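Long-range contacts in exodeoxyribonuclease III (Methanosarcina mazei, PDB 5J8N), which probably cleaves the DNA backbone at abasic sites and trims 3' ends of double-stranded DNA, using bound magnesium or manganese ions: residues A[6-11]-A[35-40]; A[42-47]-A[60-65]; A[71-76]-A[96-101]; A[206-211]-A[245-250]. The protein carries 3 engineered substitutions. All coordinates share one frame; numbering follows the deposited sequence. Where two conformers were deposited one is given.

Contact 1: A[6-11]-A[35-40]; sequences LISWNV and CVQETK. With MG (magnesium ion), chain B.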
loop_
_atom_site.group_PDB
_atom_site.type_symbol
_atom_site.label_atom_id
_atom_site.label_comp_id
_atom_site.label_asym_id
_atom_site.label_seq_id
_atom_site.Cartn_x
_atom_site.Cartn_y
_atom_site.Cartn_z
ATOM N N LEU A 6 9.968 1.183 7.105
ATOM C CA LEU A 6 9.285 1.056 5.851
ATOM C C LEU A 6 8.319 2.212 5.608
ATOM O O LEU A 6 7.594 2.630 6.520
ATOM C CB LEU A 6 8.510 -0.263 5.826
ATOM C CG LEU A 6 7.672 -0.552 4.573
ATOM C CD1 LEU A 6 7.679 -2.090 4.313
ATOM C CD2 LEU A 6 6.308 -0.023 4.694
ATOM N N ILE A 7 8.297 2.726 4.368
ATOM C CA ILE A 7 7.307 3.740 3.995
ATOM C C ILE A 7 6.651 3.269 2.708
ATOM O O ILE A 7 7.274 2.594 1.877
ATOM C CB ILE A 7 7.971 5.118 3.875
ATOM C CG1 ILE A 7 6.939 6.254 3.700
ATOM C CG2 ILE A 7 9.018 5.178 2.713
ATOM C CD1 ILE A 7 7.555 7.636 3.973
ATOM N N SER A 8 5.370 3.555 2.556
ATOM C CA SER A 8 4.523 3.117 1.472
ATOM C C SER A 8 3.720 4.292 0.978
ATOM O O SER A 8 3.150 5.040 1.808
ATOM C CB SER A 8 3.612 2.019 1.991
ATOM O OG SER A 8 2.655 1.575 0.993
ATOM N N TRP A 9 3.665 4.496 -0.331
ATOM C CA TRP A 9 3.078 5.707 -0.844
ATOM C C TRP A 9 2.427 5.477 -2.201
ATOM O O TRP A 9 3.122 5.085 -3.147
ATOM C CB TRP A 9 4.179 6.799 -0.983
ATOM C CG TRP A 9 3.646 8.198 -1.255
ATOM C CD1 TRP A 9 2.361 8.670 -1.097
ATOM C CD2 TRP A 9 4.434 9.316 -1.674
ATOM N NE1 TRP A 9 2.311 10.056 -1.393
ATOM C CE2 TRP A 9 3.590 10.453 -1.725
ATOM C CE3 TRP A 9 5.792 9.460 -1.949
ATOM C CZ2 TRP A 9 4.045 11.704 -2.127
ATOM C CZ3 TRP A 9 6.263 10.714 -2.314
ATOM C CH2 TRP A 9 5.370 11.828 -2.413
ATOM N N ASN A 10 1.135 5.798 -2.328
ATOM C CA ASN A 10 0.513 5.875 -3.658
ATOM C C ASN A 10 0.836 7.248 -4.233
ATOM O O ASN A 10 0.409 8.277 -3.650
ATOM C CB ASN A 10 -1.001 5.668 -3.563
ATOM C CG ASN A 10 -1.694 5.861 -4.895
ATOM O OD1 ASN A 10 -1.315 6.734 -5.691
ATOM N ND2 ASN A 10 -2.742 5.047 -5.161
ATOM N N VAL A 11 1.649 7.243 -5.283
ATOM C CA VAL A 11 2.222 8.461 -5.829
ATOM C C VAL A 11 1.387 9.106 -6.911
ATOM O O VAL A 11 1.685 10.212 -7.363
ATOM C CB VAL A 11 3.636 8.214 -6.369
ATOM C CG1 VAL A 11 4.605 7.929 -5.190
ATOM C CG2 VAL A 11 3.715 7.111 -7.390
ATOM N N CYS A 35 8.029 1.619 -0.669
ATOM C CA CYS A 35 7.050 1.007 -1.587
ATOM C C CYS A 35 6.236 2.105 -2.232
ATOM O O CYS A 35 5.716 2.988 -1.517
ATOM C CB CYS A 35 6.107 0.032 -0.863
ATOM S SG CYS A 35 6.964 -1.448 -0.278
ATOM N N VAL A 36 6.041 2.037 -3.545
ATOM C CA VAL A 36 5.193 2.997 -4.267
ATOM C C VAL A 36 4.084 2.230 -4.963
ATOM O O VAL A 36 4.272 1.092 -5.481
ATOM C CB VAL A 36 5.992 3.874 -5.247
ATOM C CG1 VAL A 36 6.924 4.827 -4.466
ATOM C CG2 VAL A 36 6.741 3.070 -6.295
ATOM N N GLN A 37 2.905 2.838 -4.981
ATOM C CA GLN A 37 1.759 2.323 -5.755
ATOM C C GLN A 37 1.293 3.342 -6.759
ATOM O O GLN A 37 1.416 4.568 -6.610
ATOM C CB GLN A 37 0.591 1.910 -4.862
ATOM C CG GLN A 37 1.020 0.900 -3.797
ATOM C CD GLN A 37 1.492 1.584 -2.537
ATOM O OE1 GLN A 37 0.982 2.652 -2.177
ATOM N NE2 GLN A 37 2.442 0.982 -1.840
ATOM N N GLU A 38 0.695 2.793 -7.808
ATOM C CA GLU A 38 0.154 3.554 -8.926
ATOM C C GLU A 38 1.256 4.380 -9.592
ATOM O O GLU A 38 1.214 5.600 -9.712
ATOM C CB GLU A 38 -1.056 4.431 -8.574
ATOM C CG GLU A 38 -1.809 4.779 -9.871
ATOM C CD GLU A 38 -2.985 5.631 -9.693
ATOM O OE1 GLU A 38 -3.109 6.324 -8.667
ATOM O OE2 GLU A 38 -3.787 5.700 -10.645
ATOM N N THR A 39 2.220 3.655 -10.142
ATOM C CA THR A 39 3.338 4.281 -10.818
ATOM C C THR A 39 2.906 4.853 -12.146
ATOM O O THR A 39 3.503 5.801 -12.673
ATOM C CB THR A 39 4.493 3.291 -11.072
ATOM O OG1 THR A 39 4.003 2.267 -11.969
ATOM C CG2 THR A 39 4.959 2.678 -9.739
ATOM N N LYS A 40 1.909 4.239 -12.781
ATOM C CA LYS A 40 1.437 4.560 -14.130
ATOM C C LYS A 40 2.546 4.373 -15.188
ATOM O O LYS A 40 2.459 4.932 -16.296
ATOM C CB LYS A 40 0.857 6.004 -14.213
ATOM C CG LYS A 40 -0.308 6.248 -13.265
ATOM C CD LYS A 40 -0.877 7.673 -13.472
ATOM C CE LYS A 40 -1.960 7.914 -12.477
ATOM N NZ LYS A 40 -2.564 9.318 -12.596
HETATM MG MG MG B . -4.553 7.669 -8.098
HETATM O O HOH W 1 0.157 3.388 0.296
HETATM O O HOH W 2 -3.539 8.106 -6.324
HETATM O O HOH W 3 -5.580 7.387 -9.870
HETATM O O HOH W 4 -6.017 8.880 -7.444
HETATM O O HOH W 5 -5.469 5.947 -7.200
#
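Q37 and C35 bury the most surface here, with V11 next, on two neighbouring parallel strands. The ladder between them starts where C35 N gives a nearly straight bond to I7 O (174°) and ends where V11 N meets Q37 O almost along the C=O axis. The backbone of C35 sets its CB against the neighbouring strand, beside I7 O and S8 CA. The Q37 chain bends at chi2 (89°) and turns its amide back over the strand 6-10. There NE2 donates to S8 OG at 2.9 Å and also to N109 OD1, while a water that donates to OE1 accepts from S8 OG. On the face that carries W9 and V36, V11 CG1 from the loop just past the strand meets V36 CG1 at 3.9 Å and lies over the rim of the W9 ring. Past the ladder, E38 extends its chain so that OE1 binds the magnesium at 2.0 Å, with N12 OD1 and four waters completing the shell. N10 OD1 accepts a hydrogen bond from one of these waters, 2.7 Å away, and its ND2 is held by D151. N10 thus touches the ion through water, a second-shell role, while carboxylate E38 probably offsets part of the metal's charge directly.

Contact 2: A[42-47]-A[60-65]; sequences SQDKLP and FVSAEQ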
loop_
_atom_site.group_PDB
_atom_site.type_symbol
_atom_site.label_atom_id
_atom_site.label_comp_id
_atom_site.label_asym_id
_atom_site.label_seq_id
_atom_site.Cartn_x
_atom_site.Cartn_y
_atom_site.Cartn_z
ATOM N N SER A 42 4.492 2.499 -18.016
ATOM C CA SER A 42 4.164 1.612 -19.114
ATOM C C SER A 42 5.354 0.766 -19.477
ATOM O O SER A 42 6.461 1.290 -19.621
ATOM C CB SER A 42 3.751 2.389 -20.392
ATOM O OG SER A 42 2.731 3.350 -20.180
ATOM N N GLN A 43 5.118 -0.520 -19.711
ATOM C CA GLN A 43 6.135 -1.372 -20.359
ATOM C C GLN A 43 7.531 -1.269 -19.723
ATOM O O GLN A 43 8.542 -1.210 -20.435
ATOM C CB GLN A 43 6.239 -1.028 -21.855
ATOM C CG GLN A 43 4.981 -1.372 -22.641
ATOM C CD GLN A 43 5.102 -1.086 -24.134
ATOM O OE1 GLN A 43 5.940 -1.677 -24.836
ATOM N NE2 GLN A 43 4.279 -0.157 -24.623
ATOM N N ASP A 44 7.569 -1.191 -18.391
ATOM C CA ASP A 44 8.823 -1.208 -17.642
ATOM C C ASP A 44 9.744 -0.002 -17.936
ATOM O O ASP A 44 10.948 -0.033 -17.656
ATOM C CB ASP A 44 9.564 -2.519 -17.938
ATOM C CG ASP A 44 8.809 -3.741 -17.421
ATOM O OD1 ASP A 44 7.873 -3.587 -16.599
ATOM O OD2 ASP A 44 9.148 -4.867 -17.855
ATOM N N LYS A 45 9.177 1.065 -18.493
ATOM C CA LYS A 45 9.959 2.261 -18.816
ATOM C C LYS A 45 9.945 3.219 -17.630
ATOM O O LYS A 45 9.115 4.125 -17.549
ATOM C CB LYS A 45 9.415 2.924 -20.072
ATOM C CG LYS A 45 9.769 2.133 -21.307
ATOM C CD LYS A 45 8.756 2.331 -22.404
ATOM C CE LYS A 45 8.792 1.181 -23.411
ATOM N NZ LYS A 45 7.547 1.119 -24.252
ATOM N N LEU A 46 10.876 2.975 -16.715
ATOM C CA LEU A 46 10.953 3.728 -15.483
ATOM C C LEU A 46 11.630 5.029 -15.766
ATOM O O LEU A 46 12.439 5.107 -16.671
ATOM C CB LEU A 46 11.737 2.968 -14.418
ATOM C CG LEU A 46 11.115 1.683 -13.922
ATOM C CD1 LEU A 46 12.127 0.936 -13.116
ATOM C CD2 LEU A 46 9.898 2.071 -13.120
ATOM N N PRO A 47 11.280 6.051 -15.000
ATOM C CA PRO A 47 12.048 7.300 -15.011
ATOM C C PRO A 47 13.548 7.037 -14.844
ATOM O O PRO A 47 13.929 6.217 -14.000
ATOM C CB PRO A 47 11.492 8.050 -13.788
ATOM C CG PRO A 47 10.110 7.543 -13.641
ATOM C CD PRO A 47 10.191 6.083 -13.999
ATOM N N PHE A 60 10.027 -3.417 -10.001
ATOM C CA PHE A 60 8.776 -2.820 -10.439
ATOM C C PHE A 60 7.956 -3.815 -11.212
ATOM O O PHE A 60 8.547 -4.693 -11.933
ATOM C CB PHE A 60 9.038 -1.607 -11.372
ATOM C CG PHE A 60 9.397 -0.351 -10.626
ATOM C CD1 PHE A 60 10.710 -0.124 -10.221
ATOM C CD2 PHE A 60 8.386 0.532 -10.220
ATOM C CE1 PHE A 60 11.010 1.059 -9.486
ATOM C CE2 PHE A 60 8.670 1.709 -9.516
ATOM C CZ PHE A 60 9.994 1.959 -9.152
ATOM N N VAL A 61 6.644 -3.643 -11.155
ATOM C CA VAL A 61 5.745 -4.395 -12.060
ATOM C C VAL A 61 4.850 -3.368 -12.719
ATOM O O VAL A 61 4.387 -2.396 -12.072
ATOM C CB VAL A 61 4.957 -5.479 -11.318
ATOM C CG1 VAL A 61 4.033 -4.940 -10.322
ATOM C CG2 VAL A 61 4.195 -6.397 -12.340
ATOM N N SER A 62 4.674 -3.554 -14.010
ATOM C CA SER A 62 3.786 -2.735 -14.842
ATOM C C SER A 62 2.532 -3.498 -15.232
ATOM O O SER A 62 2.573 -4.739 -15.461
ATOM C CB SER A 62 4.467 -2.359 -16.143
ATOM O OG SER A 62 5.302 -1.194 -16.088
ATOM N N ALA A 63 1.429 -2.762 -15.367
ATOM C CA ALA A 63 0.235 -3.298 -15.960
ATOM C C ALA A 63 0.424 -3.506 -17.430
ATOM O O ALA A 63 1.299 -2.897 -18.053
ATOM C CB ALA A 63 -0.938 -2.349 -15.735
ATOM N N GLU A 64 -0.411 -4.363 -18.036
ATOM C CA GLU A 64 -0.465 -4.457 -19.485
ATOM C C GLU A 64 -0.969 -3.178 -20.129
ATOM O O GLU A 64 -0.425 -2.745 -21.116
ATOM C CB GLU A 64 -1.345 -5.654 -19.911
ATOM C CG GLU A 64 -0.732 -6.996 -19.525
ATOM C CD GLU A 64 -1.406 -8.209 -20.180
ATOM O OE1 GLU A 64 -2.591 -8.126 -20.599
ATOM O OE2 GLU A 64 -0.730 -9.262 -20.247
ATOM N N GLN A 65 -1.975 -2.570 -19.511
ATOM C CA GLN A 65 -2.492 -1.292 -19.981
ATOM C C GLN A 65 -1.443 -0.189 -19.693
ATOM O O GLN A 65 -0.949 -0.068 -18.591
ATOM C CB GLN A 65 -3.824 -1.010 -19.297
ATOM C CG GLN A 65 -4.446 0.313 -19.711
ATOM C CD GLN A 65 -5.695 0.626 -18.927
ATOM O OE1 GLN A 65 -6.381 -0.275 -18.425
ATOM N NE2 GLN A 65 -5.990 1.908 -18.793
HETATM O O HOH W 6 2.335 -1.051 -19.814
HETATM O O HOH W 7 6.003 -5.805 -15.376
#
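F60 CG and L46 CG both stand anti to their own carbonyl carbons (chi1 -80° and -66°), which turns ring and isobutyl group toward each other. The extended chi2 of L46 then lays CD2 over the centre of the F60 ring, 3.5 Å from its centroid and close to the ring normal, a clear CH-pi contact. CD1 comes down on the same side but beyond the rim, 3.4 Å from F60 CD1, so of the two methyls CD2 alone covers the face. S62 OG is likewise anti to its carbonyl carbon (chi1 -85°) and points into the type I' turn from S42 to K45, a turn closed by K45 N to S42 O. D44 N, in the middle of that turn, donates to S62 OG at 3.2 Å, and V41 O is a second partner of the same hydroxyl. Two waters reinforce the join: one accepts from S62 N and donates to D44 OD1 at 3.1 Å, the other accepts from Q43 N at 2.8 Å and donates to A63 O. F60 also packs against F74, T39 and V50, and an alanine here would probably leave L46 without its aromatic platform and loosen the loop over the sheet edge. A greasy methyl-on-ring seat and a water-bridged polar rim thus share the work of holding the loop 42-47 to the end of strand 57-61.

Contact 3: A[71-76]-A[96-101]; sequences VGTFSK and RFLRTD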
loop_
_atom_site.group_PDB
_atom_site.type_symbol
_atom_site.label_atom_id
_atom_site.label_comp_id
_atom_site.label_asym_id
_atom_site.label_seq_id
_atom_site.Cartn_x
_atom_site.Cartn_y
_atom_site.Cartn_z
ATOM N N VAL A 71 3.251 -1.008 -9.526
ATOM C CA VAL A 71 3.813 -0.838 -8.172
ATOM C C VAL A 71 5.314 -1.097 -8.188
ATOM O O VAL A 71 5.818 -1.759 -9.104
ATOM C CB VAL A 71 3.162 -1.762 -7.109
ATOM C CG1 VAL A 71 1.674 -1.537 -6.991
ATOM C CG2 VAL A 71 3.449 -3.243 -7.368
ATOM N N GLY A 72 6.034 -0.550 -7.200
ATOM C CA GLY A 72 7.473 -0.811 -7.128
ATOM C C GLY A 72 7.925 -0.789 -5.676
ATOM O O GLY A 72 7.295 -0.159 -4.807
ATOM N N THR A 73 9.021 -1.485 -5.443
ATOM C CA THR A 73 9.636 -1.585 -4.118
ATOM C C THR A 73 11.109 -1.323 -4.253
ATOM O O THR A 73 11.810 -1.921 -5.042
ATOM C CB THR A 73 9.419 -2.987 -3.537
ATOM O OG1 THR A 73 8.025 -3.148 -3.320
ATOM C CG2 THR A 73 10.169 -3.193 -2.208
ATOM N N PHE A 74 11.576 -0.389 -3.428
ATOM C CA PHE A 74 13.002 -0.114 -3.215
ATOM C C PHE A 74 13.441 -0.639 -1.869
ATOM O O PHE A 74 12.734 -0.439 -0.885
ATOM C CB PHE A 74 13.263 1.402 -3.214
ATOM C CG PHE A 74 12.879 2.102 -4.474
ATOM C CD1 PHE A 74 11.542 2.494 -4.696
ATOM C CD2 PHE A 74 13.847 2.413 -5.407
ATOM C CE1 PHE A 74 11.196 3.194 -5.868
ATOM C CE2 PHE A 74 13.518 3.087 -6.587
ATOM C CZ PHE A 74 12.178 3.477 -6.787
ATOM N N SER A 75 14.615 -1.259 -1.786
ATOM C CA SER A 75 15.096 -1.689 -0.472
ATOM C C SER A 75 16.589 -1.628 -0.435
ATOM O O SER A 75 17.313 -1.938 -1.395
ATOM C CB SER A 75 14.577 -3.104 -0.067
ATOM O OG SER A 75 14.909 -4.063 -1.024
ATOM N N LYS A 76 17.093 -1.296 0.752
ATOM C CA LYS A 76 18.535 -1.287 0.949
ATOM C C LYS A 76 19.129 -2.701 0.880
ATOM O O LYS A 76 20.245 -2.865 0.385
ATOM C CB LYS A 76 18.906 -0.633 2.307
ATOM C CG LYS A 76 18.519 0.840 2.353
ATOM C CD LYS A 76 19.070 1.520 3.626
ATOM C CE LYS A 76 18.645 2.978 3.695
ATOM N NZ LYS A 76 19.383 3.655 4.823
ATOM N N ARG A 96 -0.581 -4.906 -10.034
ATOM C CA ARG A 96 -0.987 -4.372 -8.749
ATOM C C ARG A 96 -0.299 -4.993 -7.563
ATOM O O ARG A 96 -0.579 -4.580 -6.444
ATOM C CB ARG A 96 -2.502 -4.617 -8.556
ATOM C CG ARG A 96 -3.364 -3.872 -9.521
ATOM C CD ARG A 96 -4.829 -4.234 -9.242
ATOM N NE ARG A 96 -5.569 -3.438 -10.187
ATOM C CZ ARG A 96 -5.813 -2.162 -10.023
ATOM N NH1 ARG A 96 -5.452 -1.560 -8.896
ATOM N NH2 ARG A 96 -6.465 -1.482 -10.987
ATOM N N PHE A 97 0.576 -5.987 -7.771
ATOM C CA PHE A 97 1.029 -6.838 -6.682
ATOM C C PHE A 97 2.478 -7.174 -6.882
ATOM O O PHE A 97 2.871 -7.732 -7.908
ATOM C CB PHE A 97 0.169 -8.102 -6.668
ATOM C CG PHE A 97 0.488 -9.077 -5.591
ATOM C CD1 PHE A 97 1.547 -9.945 -5.716
ATOM C CD2 PHE A 97 -0.341 -9.145 -4.452
ATOM C CE1 PHE A 97 1.799 -10.941 -4.681
ATOM C CE2 PHE A 97 -0.103 -10.116 -3.456
ATOM C CZ PHE A 97 0.980 -10.954 -3.581
ATOM N N LEU A 98 3.263 -6.863 -5.872
ATOM C CA LEU A 98 4.699 -7.186 -5.913
ATOM C C LEU A 98 5.166 -7.746 -4.586
ATOM O O LEU A 98 5.060 -7.060 -3.538
ATOM C CB LEU A 98 5.474 -5.903 -6.299
ATOM C CG LEU A 98 6.980 -6.033 -6.336
ATOM C CD1 LEU A 98 7.338 -6.966 -7.393
ATOM C CD2 LEU A 98 7.619 -4.645 -6.608
ATOM N N ARG A 99 5.667 -8.969 -4.616
ATOM C CA ARG A 99 6.196 -9.661 -3.440
ATOM C C ARG A 99 7.701 -9.631 -3.434
ATOM O O ARG A 99 8.371 -10.006 -4.417
ATOM C CB ARG A 99 5.677 -11.090 -3.425
ATOM C CG ARG A 99 6.353 -11.957 -2.377
ATOM C CD ARG A 99 5.745 -13.341 -2.356
ATOM N NE ARG A 99 6.527 -14.244 -1.499
ATOM C CZ ARG A 99 6.264 -15.513 -1.371
ATOM N NH1 ARG A 99 5.235 -16.049 -1.967
ATOM N NH2 ARG A 99 7.069 -16.254 -0.611
ATOM N N THR A 100 8.269 -9.217 -2.305
ATOM C CA THR A 100 9.706 -9.313 -2.068
ATOM C C THR A 100 9.905 -9.947 -0.696
ATOM O O THR A 100 9.415 -9.400 0.300
ATOM C CB THR A 100 10.387 -7.909 -2.123
ATOM O OG1 THR A 100 9.669 -7.022 -1.263
ATOM C CG2 THR A 100 10.385 -7.358 -3.542
ATOM N N ASP A 101 10.632 -11.050 -0.629
ATOM C CA ASP A 101 10.895 -11.725 0.655
ATOM C C ASP A 101 12.196 -11.218 1.191
ATOM O O ASP A 101 13.182 -11.122 0.437
ATOM C CB ASP A 101 10.964 -13.246 0.488
ATOM C CG ASP A 101 9.636 -13.856 0.072
ATOM O OD1 ASP A 101 8.661 -13.129 -0.199
ATOM O OD2 ASP A 101 9.578 -15.087 0.105
HETATM O O HOH W 8 7.371 -5.661 -2.376
#
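The guanidinium of R99 has the D101 carboxylate at its edge, in plane, and grips it side-on: NE reaches OD1 at 2.7 Å and NH2 reaches OD2 at 2.9 Å, each oxygen using its syn lone pair. This salt bridge lies on the side of strand 97-101 turned away from strand 71-75, where NH1 also meets Y135 OH and the F97 ring makes an edge-to-face contact with Y135. Toward strand 71-75 the meeting is aliphatic. V71 CG2, in the crowded position between its backbone N and carbonyl carbon, rests 3.5 Å from L98 CB as the two side chains slide past each other in opposite directions, and CG1 covers R96 O. L98 CG is anti to the backbone N (chi1 178°), which carries CD2 across to T73, 3.6 Å from OG1, and over G72 CA. T73 and T100 reach for each other tip to tip, CG2 to OG1 at 4.0 Å. A water between them is bonded to T73 OG1 at 2.8 Å and to T100 OG1, and donates to L98 O at 2.9 Å; N109 ND2 also bonds T73 OG1. The two strands run at 22° to each other and belong to different sheets, so this is face-to-face packing of the two central sheets of the DNase I-like alpha/beta sandwich. Strand 33-37 flanks one partner, strands 81-84 and 106-111 the other, with helix 119-141 beyond.

Contact 4: A[206-211]-A[245-250]; sequences WSYRTG and GSDHCP. Engineered in segment 206-211: Y208 (natural residue Met).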
loop_
_atom_site.group_PDB
_atom_site.type_symbol
_atom_site.label_atom_id
_atom_site.label_comp_id
_atom_site.label_asym_id
_atom_site.label_seq_id
_atom_site.Cartn_x
_atom_site.Cartn_y
_atom_site.Cartn_z
ATOM N N TRP A 206 -6.823 12.715 0.262
ATOM C CA TRP A 206 -7.740 13.844 0.203
ATOM C C TRP A 206 -8.001 14.171 -1.246
ATOM O O TRP A 206 -7.079 14.056 -2.080
ATOM C CB TRP A 206 -7.190 15.128 0.877
ATOM C CG TRP A 206 -6.670 14.922 2.305
ATOM C CD1 TRP A 206 -7.299 15.285 3.438
ATOM C CD2 TRP A 206 -5.427 14.328 2.697
ATOM N NE1 TRP A 206 -6.539 14.937 4.551
ATOM C CE2 TRP A 206 -5.382 14.353 4.098
ATOM C CE3 TRP A 206 -4.344 13.779 1.981
ATOM C CZ2 TRP A 206 -4.297 13.879 4.810
ATOM C CZ3 TRP A 206 -3.260 13.274 2.698
ATOM C CH2 TRP A 206 -3.261 13.342 4.113
ATOM N N SER A 207 -9.220 14.589 -1.560
ATOM C CA SER A 207 -9.533 15.069 -2.899
ATOM C C SER A 207 -8.602 16.243 -3.247
ATOM O O SER A 207 -8.173 17.005 -2.388
ATOM C CB SER A 207 -10.997 15.511 -2.921
ATOM O OG SER A 207 -11.323 16.122 -4.187
ATOM N N TYR A 208 -8.319 16.403 -4.542
ATOM C CA TYR A 208 -7.680 17.631 -5.030
ATOM C C TYR A 208 -8.611 18.821 -5.077
ATOM O O TYR A 208 -8.205 19.925 -5.436
ATOM C CB TYR A 208 -7.131 17.397 -6.425
ATOM C CG TYR A 208 -5.911 16.516 -6.582
ATOM C CD1 TYR A 208 -4.662 16.931 -6.183
ATOM C CD2 TYR A 208 -6.032 15.296 -7.221
ATOM C CE1 TYR A 208 -3.512 16.076 -6.411
ATOM C CE2 TYR A 208 -4.935 14.454 -7.481
ATOM C CZ TYR A 208 -3.691 14.875 -7.064
ATOM O OH TYR A 208 -2.603 14.075 -7.354
ATOM N N ARG A 209 -9.883 18.645 -4.729
ATOM C CA ARG A 209 -10.828 19.755 -4.642
ATOM C C ARG A 209 -10.229 20.848 -3.771
ATOM O O ARG A 209 -9.628 20.537 -2.705
ATOM C CB ARG A 209 -12.169 19.304 -4.040
ATOM C CG ARG A 209 -13.114 18.532 -4.950
ATOM C CD ARG A 209 -14.376 18.068 -4.151
ATOM N NE ARG A 209 -14.022 17.264 -2.971
ATOM C CZ ARG A 209 -13.991 17.730 -1.719
ATOM N NH1 ARG A 209 -13.633 16.922 -0.710
ATOM N NH2 ARG A 209 -14.304 19.004 -1.479
ATOM N N THR A 210 -10.398 22.095 -4.163
ATOM C CA THR A 210 -9.709 23.182 -3.483
ATOM C C THR A 210 -9.974 23.148 -1.983
ATOM O O THR A 210 -11.119 23.144 -1.572
ATOM C CB THR A 210 -10.136 24.523 -4.085
ATOM O OG1 THR A 210 -9.797 24.536 -5.487
ATOM C CG2 THR A 210 -9.483 25.710 -3.370
ATOM N N GLY A 211 -8.895 23.146 -1.220
ATOM C CA GLY A 211 -8.952 23.221 0.244
ATOM C C GLY A 211 -9.269 21.916 0.963
ATOM O O GLY A 211 -9.240 21.893 2.197
ATOM N N GLY A 245 2.723 15.982 -2.808
ATOM C CA GLY A 245 3.031 15.582 -4.181
ATOM C C GLY A 245 2.057 14.597 -4.804
ATOM O O GLY A 245 2.145 14.374 -6.013
ATOM N N SER A 246 1.174 14.053 -4.002
ATOM C CA SER A 246 0.178 13.137 -4.502
ATOM C C SER A 246 -1.154 13.418 -3.812
ATOM O O SER A 246 -1.217 14.210 -2.837
ATOM C CB SER A 246 0.637 11.706 -4.187
ATOM O OG SER A 246 -0.354 10.714 -4.491
ATOM N N ASP A 247 -2.240 12.805 -4.267
ATOM C CA ASP A 247 -3.491 12.884 -3.496
ATOM C C ASP A 247 -3.443 12.034 -2.249
ATOM O O ASP A 247 -4.214 12.297 -1.348
ATOM C CB ASP A 247 -4.737 12.540 -4.369
ATOM C CG ASP A 247 -4.650 11.218 -5.124
ATOM O OD1 ASP A 247 -3.575 10.598 -5.303
ATOM O OD2 ASP A 247 -5.756 10.776 -5.570
ATOM N N HIS A 248 -2.583 11.008 -2.211
ATOM C CA HIS A 248 -2.316 10.264 -0.982
ATOM C C HIS A 248 -1.061 10.819 -0.305
ATOM O O HIS A 248 -0.186 11.387 -0.983
ATOM C CB HIS A 248 -2.029 8.785 -1.247
ATOM C CG HIS A 248 -3.159 8.034 -1.867
ATOM N ND1 HIS A 248 -3.816 7.013 -1.208
ATOM C CD2 HIS A 248 -3.701 8.116 -3.103
ATOM C CE1 HIS A 248 -4.725 6.497 -2.025
ATOM N NE2 HIS A 248 -4.683 7.163 -3.163
ATOM N N CYS A 249 -0.960 10.606 1.004
ATOM C CA CYS A 249 0.343 10.750 1.673
ATOM C C CYS A 249 0.857 9.387 2.052
ATOM O O CYS A 249 0.110 8.410 2.060
ATOM C CB CYS A 249 0.244 11.674 2.917
ATOM S SG CYS A 249 -0.609 10.928 4.327
ATOM N N PRO A 250 2.122 9.271 2.400
ATOM C CA PRO A 250 2.672 7.962 2.780
ATOM C C PRO A 250 2.190 7.500 4.133
ATOM O O PRO A 250 1.760 8.311 4.971
ATOM C CB PRO A 250 4.205 8.203 2.835
ATOM C CG PRO A 250 4.422 9.485 2.031
ATOM C CD PRO A 250 3.178 10.307 2.293
HETATM O O HOH W 9 -0.267 15.467 -7.096
#
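One backbone hydrogen bond ties the loops: W206 N donates to D247 O at 3.1 Å, nearly along the C=O axis. The aromatic contacts come next. The indole of W206 turns its six-membered edge to C249, with CH2 3.6 Å from SG, a sulfur-aromatic contact made near the ring plane, while its NE1 is bonded to N216. A glycine here would remove the ring edge against C249 and the NE1 bond to N216, and would probably loosen the 206-211 loop. Y208, an engineered residue, lays one ring face on D247 CB, 3.7 Å from CE2 and toward the rim, with ring and carboxylate planes only 3° apart. Polar links follow: Y208 OH bonds N12 ND2 and a water at 2.7 Å that weakly reaches G245 O. Within 245-250, S246 OG accepts from H248 N in an ST turn and also bonds N10 O. D247 CG sits in the crowded position between its backbone N and carbonyl carbon (chi1 52°), and OD2 is held by W205 NE1. H248 ND1 pairs with D222 OD2, which would probably polarise the ring. D247 is a predicted metal ligand and H248 the predicted proton acceptor; the D222-H248 pair, with D247 near the magnesium, is consistent with an AP/ExoA active site.

Overall arrangement
From the N terminus, strand 3-10 pairs with strand 33-37 in contact 1, closing a loop that holds two short helices. Contact 2 then closes a shorter loop through helix 48-51, and contact 3 a loop from strand 71-75 to strand 97-101. Contact 4 comes last, joining two loops far along the chain. All four follow in series, so none encloses or crosses another. Contacts 1, 2 and 3 meet through adjoining strands 33-37, 71-75 and 57-61 of one sheet, and contact 3 links that sheet to the other. Contact 4 lies about 24 Å, centre to centre, from contacts 2 and 3 but touches contact 1 through N10 and W9, beside the metal site.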